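Local coordinates for uric acid degradation bifunctional protein PucL (Bacillus subtilis, PDB 6A4M) that oxidises urate in purine breakdown and, as a bifunctional protein, probably also decarboxylates a later intermediate of the pathway, at residues I240-L243 with I244-G248. Numbering follows the deposited sequence.
Sequences IQNL and IYHIG
Leu243 and Ile247 meet one turn apart on the inner side of helix 240-254, which packs with helix 221-233 against the antiparallel sheet of the tunnelling (T-) fold of the uricase family. Their methyl ends make the contact, Leu243 CD1 lying 3.7 Å from Ile247 CD1. Leu243 CG, anti to the backbone N (chi1 173°), stands out across the helix, and Ile247 reaches back to it with CD1. Phe232 of helix 221-233 packs on Leu243, while Ala228 and Val231 of that helix cover Ile247, so this apolar pair joins the two helices. Ile244 faces the sheet, touching Leu198 of strand 194-204 and Phe263 of strand 258-267, the latter also met by Ile247. Its CG1 sits between its own backbone N and carbonyl carbon and comes 3.4 Å from Ile240 O, while its CG2 is 4.5 Å from Ile240 CG2, a looser apolar approach. Trimming Ile244 to an alanine would probably open a gap beside Leu198 and Phe263 and leave Ile240 CG2 without its apolar neighbour one turn on. Consecutive i to i+4 bonds carry the backbone through both segments, and that from Ile244 N to Ile240 O, at 2.9 Å, is nearly straight (172° at the hydrogen). The outer side is looser: Gln241 and Tyr245 are solvent-exposed, and beyond the bond from Tyr245 N to Gln241 O the tyrosine side chain meets Gln241 through CB, which lies by Gln241 O, with the phenol ring projecting outward from the helix. Between these two sides, Asn242 and His246 run alongside each other, amide and imidazole planes 74° apart and Asn242 OD1 3.6 Å from His246 CD2. The backbone carbonyl of Asn242, which accepts the amide N-H of His246, also meets the imidazole edge in its plane, its O lying 3.3 Å from His246 CD2.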
ATOM      1  N   ILE A 240      19.093   8.890  -5.325  1.00 55.29           N
ATOM      2  CA  ILE A 240      17.933   7.991  -5.233  1.00 54.33           C
ATOM      3  C   ILE A 240      18.236   6.734  -4.397  1.00 54.46           C
ATOM      4  O   ILE A 240      17.418   6.362  -3.554  1.00 53.45           O
ATOM      5  CB  ILE A 240      17.365   7.639  -6.632  1.00 53.35           C
ATOM      6  CG1 ILE A 240      16.792   8.905  -7.287  1.00 52.75           C
ATOM      7  CG2 ILE A 240      16.269   6.579  -6.536  1.00 53.66           C
ATOM      8  CD1 ILE A 240      16.503   8.782  -8.767  1.00 52.10           C
ATOM      9  N   GLN A 241      19.399   6.106  -4.603  1.00 54.92           N
ATOM     10  CA  GLN A 241      19.789   4.933  -3.795  1.00 55.03           C
ATOM     11  C   GLN A 241      19.942   5.307  -2.314  1.00 53.54           C
ATOM     12  O   GLN A 241      19.548   4.545  -1.433  1.00 53.86           O
ATOM     13  CB  GLN A 241      21.046   4.207  -4.348  1.00 56.26           C
ATOM     14  CG  GLN A 241      22.429   4.705  -3.892  1.00 58.16           C
ATOM     15  CD  GLN A 241      23.430   3.589  -3.577  1.00 58.66           C
ATOM     16  OE1 GLN A 241      23.063   2.492  -3.149  1.00 58.06           O
ATOM     17  NE2 GLN A 241      24.711   3.886  -3.765  1.00 58.75           N
ATOM     18  N   ASN A 242      20.495   6.492  -2.059  1.00 51.87           N
ATOM     19  CA  ASN A 242      20.650   7.015  -0.705  1.00 51.43           C
ATOM     20  C   ASN A 242      19.294   7.374  -0.093  1.00 49.96           C
ATOM     21  O   ASN A 242      19.061   7.126   1.089  1.00 49.66           O
ATOM     22  CB  ASN A 242      21.569   8.244  -0.714  1.00 51.85           C
ATOM     23  CG  ASN A 242      21.961   8.690   0.680  1.00 52.29           C
ATOM     24  OD1 ASN A 242      22.605   7.948   1.422  1.00 52.36           O
ATOM     25  ND2 ASN A 242      21.576   9.911   1.044  1.00 52.37           N
ATOM     26  N   LEU A 243      18.408   7.958  -0.900  1.00 49.04           N
ATOM     27  CA  LEU A 243      17.055   8.309  -0.457  1.00 47.08           C
ATOM     28  C   LEU A 243      16.264   7.076  -0.020  1.00 45.61           C
ATOM     29  O   LEU A 243      15.714   7.053   1.078  1.00 44.06           O
ATOM     30  CB  LEU A 243      16.294   9.058  -1.563  1.00 46.78           C
ATOM     31  CG  LEU A 243      14.804   9.363  -1.361  1.00 46.57           C
ATOM     32  CD1 LEU A 243      14.549  10.096  -0.055  1.00 46.53           C
ATOM     33  CD2 LEU A 243      14.263  10.169  -2.532  1.00 46.32           C
ATOM     34  N   ILE A 244      16.219   6.061  -0.882  1.00 45.24           N
ATOM     35  CA  ILE A 244      15.470   4.828  -0.582  1.00 46.20           C
ATOM     36  C   ILE A 244      16.113   3.981   0.526  1.00 46.71           C
ATOM     37  O   ILE A 244      15.402   3.255   1.225  1.00 46.82           O
ATOM     38  CB  ILE A 244      15.181   3.966  -1.846  1.00 45.82           C
ATOM     39  CG1 ILE A 244      16.459   3.332  -2.422  1.00 45.63           C
ATOM     40  CG2 ILE A 244      14.418   4.786  -2.886  1.00 46.08           C
ATOM     41  CD1 ILE A 244      16.273   2.676  -3.778  1.00 45.31           C
ATOM     42  N   TYR A 245      17.436   4.078   0.681  1.00 46.98           N
ATOM     43  CA  TYR A 245      18.143   3.440   1.800  1.00 46.89           C
ATOM     44  C   TYR A 245      17.734   4.056   3.144  1.00 45.82           C
ATOM     45  O   TYR A 245      17.495   3.335   4.114  1.00 44.17           O
ATOM     46  CB  TYR A 245      19.665   3.532   1.608  1.00 48.55           C
ATOM     47  CG  TYR A 245      20.471   2.835   2.687  1.00 50.05           C
ATOM     48  CD1 TYR A 245      20.657   1.450   2.659  1.00 50.99           C
ATOM     49  CD2 TYR A 245      21.046   3.557   3.741  1.00 51.04           C
ATOM     50  CE1 TYR A 245      21.389   0.802   3.647  1.00 52.25           C
ATOM     51  CE2 TYR A 245      21.779   2.919   4.736  1.00 52.09           C
ATOM     52  CZ  TYR A 245      21.950   1.541   4.686  1.00 53.29           C
ATOM     53  OH  TYR A 245      22.677   0.894   5.664  1.00 53.75           O
ATOM     54  N   HIS A 246      17.655   5.385   3.194  1.00 45.54           N
ATOM     55  CA  HIS A 246      17.243   6.088   4.418  1.00 46.17           C
ATOM     56  C   HIS A 246      15.756   5.887   4.760  1.00 44.72           C
ATOM     57  O   HIS A 246      15.407   5.792   5.937  1.00 44.28           O
ATOM     58  CB  HIS A 246      17.598   7.580   4.347  1.00 47.92           C
ATOM     59  CG  HIS A 246      19.003   7.881   4.769  1.00 50.69           C
ATOM     60  ND1 HIS A 246      19.349   8.102   6.085  1.00 52.15           N
ATOM     61  CD2 HIS A 246      20.150   7.985   4.055  1.00 52.29           C
ATOM     62  CE1 HIS A 246      20.648   8.335   6.163  1.00 53.54           C
ATOM     63  NE2 HIS A 246      21.157   8.269   4.945  1.00 53.26           N
ATOM     64  N   ILE A 247      14.894   5.826   3.742  1.00 43.91           N
ATOM     65  CA  ILE A 247      13.466   5.522   3.941  1.00 42.82           C
ATOM     66  C   ILE A 247      13.302   4.121   4.542  1.00 42.18           C
ATOM     67  O   ILE A 247      12.557   3.942   5.507  1.00 40.89           O
ATOM     68  CB  ILE A 247      12.648   5.634   2.625  1.00 42.23           C
ATOM     69  CG1 ILE A 247      12.601   7.093   2.140  1.00 42.24           C
ATOM     70  CG2 ILE A 247      11.215   5.134   2.818  1.00 42.08           C
ATOM     71  CD1 ILE A 247      12.262   7.247   0.671  1.00 41.48           C
ATOM     72  N   GLY A 248      14.012   3.148   3.971  1.00 42.42           N
ATOM     73  CA  GLY A 248      13.963   1.758   4.422  1.00 43.24           C
ATOM     74  C   GLY A 248      14.383   1.582   5.867  1.00 43.84           C
ATOM     75  O   GLY A 248      13.643   0.998   6.663  1.00 43.66           O
TER